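Local coordinates for chitinase (PDB 5XSW), which probably hydrolyses chitin as an endochitinase, here represented by the C-terminal part of a longer protein and caught with a bound sugar ligand, at residues C32-N37 with D475-H480; E305-Y308 with K314-E317. All coordinates share one frame; numbering follows the deposited sequence.

In the fold
Contact 1 ties strand 32-41, in an antiparallel sheet of the N-terminal β-rich region, to the C-terminal helix 475-482. Contact 2 lies within the mainly helical region, where helices 288-311 and 313-321 follow one another; in sequence it is nested inside the long loop that contact 1 closes. The two centres are about 17 Å apart, yet they touch: Trp477 CH2 lies 3.5 Å from Leu306 CA, and His480 also packs against Leu306. The terminal helix is therefore wedged between sheet and helices, joining the two regions. Helix 327-338, which packs against contact 2, carries Asn337, one of the residues lining the glycan pocket.

Contact 1 of 2, residues C32-N37 with D475-H480; sequences CFDIKN and DDWYYH
The edges of two rings on helix 475-482 receive strand 32-41, with Asp34 OD2 in the plane of the Trp477 indole and Ile35 O in the plane of the Tyr478 ring. The Asp34 CB also lies at the Tyr478 edge, while within the helix Tyr478 CD2 lies over one face of the Tyr479 ring. This is strand-helix packing: segment 475-480 of the last helix runs nearly parallel to segment 32-35 of a strand in the N-terminal antiparallel sheet, which breaks its course at a classic β bulge formed by Lys36 and Asn37 opposite His103. Asp34 OD2 is 3.4 Å from Trp477 CD1, and carboxylate and indole planes are only 20° apart, so the oxygen comes edge-on to the indole C-H, a contact that may be weakly attractive. Against Tyr478 the same carboxylate stands at 79°, its OD2 3.5 Å from Tyr478 CB. No hydrogen bond joins the two segments; the polar ends are held from outside, Trp477 NE1 by Leu105 O and Tyr478 OH by Thr71 O, while Asp34 OD1 takes a weak bond from Gly474 N. Asp476 forms a salt bridge with Lys261 of the second subunit. With CG anti to the backbone N (chi1 -171°), the Tyr478 ring slants across the strand toward Ile35, bringing CE1 to 3.4 Å from Ile35 O.

Contact 2 of 2, residues E305-Y308 with K314-E317; sequences ELLY and KYNE
Tyr308 lays its ring over that of Tyr315 in an offset stack, with centroids 4.0 Å apart and planes inclined by 27°. The overlap runs rim over rim: Tyr315 CD1 sits above the Tyr308 face, 3.2 Å from Tyr308 CZ, a tight approach, while Tyr308 CE2 lies over a face of Tyr315. A CH-π contact extends the stack, because Tyr315 CB stands over the Tyr308 ring 4.0 Å from its centroid. The phenol oxygen then reaches past the stack to the next residue, and Tyr308 OH donates a hydrogen bond of 2.6 Å to Asn316 OD1. That donor meets the carbonyl oxygen at a C=O...O angle of 143°, slightly tilted from the carbonyl plane, and the amide is turned steeply against the ring. A weak second bond from Ile111 N also reaches Tyr308 OH, and Asn316 ND2 binds Ser109 O, so both polar groups are fixed from the loop 109-111. Tyr308 has a chi1 of -91°, off the usual staggered values, and this rotation puts the ring over Tyr315 with OH at Asn316. A phenylalanine here would probably leave Asn316 OD1 without this donor, and the amide held by Ser109 O through ND2 but no longer by Tyr308. Leu307 completes the grip on Tyr315: its CB approaches Tyr315 CE2 obliquely at 3.5 Å, and its CD1 lies at the ring edge. Tyr315 OH binds Glu328 OE2. The contact spans the corner between the consecutive helices 288-311 and 313-321, with Leu307 also packing on Ile331 and Ile332 of helix 327-338 and Ile343 of helix 340-346, and Leu306 facing helix 475-482.

Contact 1 of 2, residues C32-N37 with D475-H480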
# COMPACT_ATOMS: atom_id res chain seq x y z
N CYS A 32 6.62 -14.79 11.05
CA CYS A 32 6.52 -15.44 9.76
C CYS A 32 7.96 -15.60 9.22
O CYS A 32 8.82 -14.69 9.38
CB CYS A 32 5.68 -14.61 8.75
SG CYS A 32 5.20 -15.50 7.34
N PHE A 33 8.20 -16.74 8.60
CA PHE A 33 9.44 -16.95 7.82
C PHE A 33 9.09 -17.07 6.37
O PHE A 33 8.25 -17.90 5.99
CB PHE A 33 10.21 -18.23 8.30
CG PHE A 33 10.61 -18.17 9.74
CD1 PHE A 33 11.70 -17.41 10.14
CD2 PHE A 33 9.89 -18.85 10.70
CE1 PHE A 33 12.08 -17.34 11.48
CE2 PHE A 33 10.24 -18.78 12.06
CZ PHE A 33 11.33 -18.02 12.45
N ASP A 34 9.73 -16.27 5.53
CA ASP A 34 9.54 -16.38 4.10
C ASP A 34 10.79 -17.05 3.51
O ASP A 34 11.87 -16.47 3.59
CB ASP A 34 9.35 -15.01 3.44
CG ASP A 34 7.97 -14.40 3.72
OD1 ASP A 34 7.18 -15.03 4.44
OD2 ASP A 34 7.72 -13.28 3.20
N ILE A 35 10.62 -18.22 2.92
CA ILE A 35 11.79 -18.99 2.40
C ILE A 35 11.96 -18.83 0.92
O ILE A 35 11.08 -19.19 0.14
CB ILE A 35 11.63 -20.48 2.79
CG1 ILE A 35 11.66 -20.55 4.34
CG2 ILE A 35 12.76 -21.31 2.14
CD1 ILE A 35 11.64 -21.94 4.89
N LYS A 36 13.08 -18.22 0.51
CA LYS A 36 13.43 -18.13 -0.90
C LYS A 36 13.71 -19.54 -1.52
O LYS A 36 13.16 -19.91 -2.55
CB LYS A 36 14.66 -17.26 -1.05
CG LYS A 36 15.02 -16.91 -2.50
CD LYS A 36 16.45 -16.32 -2.57
CE LYS A 36 16.77 -15.70 -3.93
NZ LYS A 36 16.01 -14.41 -4.22
N ASN A 37 14.60 -20.29 -0.87
CA ASN A 37 14.85 -21.67 -1.26
C ASN A 37 15.61 -22.37 -0.13
O ASN A 37 15.91 -21.75 0.90
CB ASN A 37 15.60 -21.75 -2.61
CG ASN A 37 16.83 -20.90 -2.67
OD1 ASN A 37 17.65 -20.92 -1.75
ND2 ASN A 37 17.00 -20.17 -3.78
N ASP A 475 3.01 -12.63 3.73
CA ASP A 475 2.56 -13.07 2.39
C ASP A 475 2.84 -12.07 1.30
O ASP A 475 3.30 -12.44 0.22
CB ASP A 475 1.04 -13.37 2.38
CG ASP A 475 0.69 -14.61 3.14
OD1 ASP A 475 1.03 -14.74 4.31
OD2 ASP A 475 0.07 -15.50 2.55
N ASP A 476 2.50 -10.80 1.55
CA ASP A 476 2.72 -9.77 0.52
C ASP A 476 4.24 -9.68 0.17
O ASP A 476 4.58 -9.55 -0.96
CB ASP A 476 2.25 -8.37 1.01
CG ASP A 476 0.69 -8.29 1.20
OD1 ASP A 476 0.03 -9.03 0.48
OD2 ASP A 476 0.18 -7.52 2.06
N TRP A 477 5.09 -9.65 1.17
CA TRP A 477 6.56 -9.58 0.90
C TRP A 477 7.00 -10.75 0.01
O TRP A 477 7.73 -10.62 -0.98
CB TRP A 477 7.32 -9.60 2.22
CG TRP A 477 8.82 -9.59 2.02
CD1 TRP A 477 9.70 -10.68 2.13
CD2 TRP A 477 9.61 -8.47 1.58
NE1 TRP A 477 11.00 -10.24 1.82
CE2 TRP A 477 10.96 -8.90 1.48
CE3 TRP A 477 9.31 -7.13 1.28
CZ2 TRP A 477 11.99 -8.02 1.12
CZ3 TRP A 477 10.36 -6.25 0.94
CH2 TRP A 477 11.68 -6.71 0.87
N TYR A 478 6.50 -11.90 0.36
CA TYR A 478 6.86 -13.12 -0.35
C TYR A 478 6.62 -13.02 -1.83
O TYR A 478 7.55 -13.24 -2.63
CB TYR A 478 6.08 -14.31 0.23
CG TYR A 478 6.58 -15.67 -0.32
CD1 TYR A 478 7.79 -16.24 0.13
CD2 TYR A 478 5.85 -16.35 -1.27
CE1 TYR A 478 8.25 -17.47 -0.41
CE2 TYR A 478 6.29 -17.61 -1.79
CZ TYR A 478 7.48 -18.14 -1.35
OH TYR A 478 7.88 -19.36 -1.89
N TYR A 479 5.39 -12.71 -2.24
CA TYR A 479 5.13 -12.67 -3.67
C TYR A 479 5.80 -11.49 -4.32
O TYR A 479 6.28 -11.56 -5.45
CB TYR A 479 3.61 -12.62 -3.96
CG TYR A 479 2.90 -13.77 -3.33
CD1 TYR A 479 3.07 -15.08 -3.80
CD2 TYR A 479 2.10 -13.57 -2.24
CE1 TYR A 479 2.42 -16.16 -3.16
CE2 TYR A 479 1.47 -14.60 -1.61
CZ TYR A 479 1.63 -15.90 -2.09
OH TYR A 479 0.94 -16.91 -1.40
N HIS A 480 5.87 -10.38 -3.62
CA HIS A 480 6.47 -9.22 -4.25
C HIS A 480 7.99 -9.40 -4.47
O HIS A 480 8.51 -9.20 -5.56
CB HIS A 480 6.26 -7.97 -3.38
CG HIS A 480 6.62 -6.71 -4.08
ND1 HIS A 480 7.06 -5.58 -3.43
CD2 HIS A 480 6.54 -6.38 -5.39
CE1 HIS A 480 7.27 -4.62 -4.31
NE2 HIS A 480 6.99 -5.10 -5.52

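Contact 2 of 2, residues E305-Y308 with K314-E317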
# COMPACT_ATOMS: atom_id res chain seq x y z
N GLU A 305 16.09 -3.15 1.21
CA GLU A 305 15.88 -4.56 1.52
C GLU A 305 15.32 -5.32 0.33
O GLU A 305 15.69 -6.50 0.09
CB GLU A 305 14.96 -4.77 2.74
CG GLU A 305 15.57 -4.32 4.15
CD GLU A 305 16.37 -5.44 4.88
OE1 GLU A 305 16.44 -6.56 4.32
OE2 GLU A 305 16.85 -5.22 6.04
N LEU A 306 14.41 -4.69 -0.41
CA LEU A 306 13.80 -5.37 -1.57
C LEU A 306 14.88 -5.60 -2.67
O LEU A 306 14.93 -6.67 -3.31
CB LEU A 306 12.66 -4.52 -2.16
CG LEU A 306 12.01 -5.06 -3.42
CD1 LEU A 306 11.29 -6.37 -3.18
CD2 LEU A 306 11.02 -3.97 -3.93
N LEU A 307 15.68 -4.57 -2.93
CA LEU A 307 16.75 -4.69 -3.92
C LEU A 307 17.68 -5.84 -3.52
O LEU A 307 17.98 -6.74 -4.32
CB LEU A 307 17.49 -3.38 -4.05
CG LEU A 307 16.70 -2.34 -4.89
CD1 LEU A 307 17.20 -0.92 -4.76
CD2 LEU A 307 16.56 -2.71 -6.40
N TYR A 308 18.15 -5.81 -2.29
CA TYR A 308 19.03 -6.87 -1.80
C TYR A 308 18.41 -8.23 -1.91
O TYR A 308 19.10 -9.19 -2.28
CB TYR A 308 19.42 -6.64 -0.34
CG TYR A 308 20.70 -5.82 -0.11
CD1 TYR A 308 21.97 -6.45 -0.18
CD2 TYR A 308 20.64 -4.50 0.28
CE1 TYR A 308 23.15 -5.73 0.09
CE2 TYR A 308 21.82 -3.75 0.59
CZ TYR A 308 23.09 -4.42 0.48
OH TYR A 308 24.24 -3.74 0.78
N LYS A 314 25.09 -9.19 -5.99
CA LYS A 314 25.27 -8.14 -6.99
C LYS A 314 25.06 -6.72 -6.45
O LYS A 314 25.60 -5.74 -7.01
CB LYS A 314 24.30 -8.41 -8.15
CG LYS A 314 24.70 -7.85 -9.49
CD LYS A 314 24.00 -8.54 -10.70
CE LYS A 314 24.55 -7.93 -12.07
NZ LYS A 314 24.01 -8.45 -13.40
N TYR A 315 24.28 -6.58 -5.37
CA TYR A 315 24.05 -5.21 -4.84
C TYR A 315 25.36 -4.60 -4.31
O TYR A 315 25.72 -3.49 -4.65
CB TYR A 315 23.00 -5.23 -3.71
CG TYR A 315 22.47 -3.86 -3.31
CD1 TYR A 315 23.18 -3.05 -2.46
CD2 TYR A 315 21.23 -3.36 -3.83
CE1 TYR A 315 22.69 -1.77 -2.07
CE2 TYR A 315 20.74 -2.10 -3.45
CZ TYR A 315 21.46 -1.31 -2.57
OH TYR A 315 20.97 -0.08 -2.21
N ASN A 316 26.06 -5.33 -3.45
CA ASN A 316 27.36 -4.82 -2.97
C ASN A 316 28.42 -4.68 -4.11
O ASN A 316 29.25 -3.78 -4.10
CB ASN A 316 27.90 -5.74 -1.85
CG ASN A 316 27.04 -5.64 -0.59
OD1 ASN A 316 26.38 -4.63 -0.39
ND2 ASN A 316 27.03 -6.68 0.23
N GLU A 317 28.30 -5.53 -5.11
CA GLU A 317 29.18 -5.43 -6.27
C GLU A 317 28.91 -4.12 -7.00
O GLU A 317 29.83 -3.39 -7.34
CB GLU A 317 28.99 -6.66 -7.18
CG GLU A 317 29.86 -6.63 -8.41
CD GLU A 317 29.49 -7.74 -9.41
OE1 GLU A 317 28.51 -8.47 -9.16
OE2 GLU A 317 30.19 -7.87 -10.46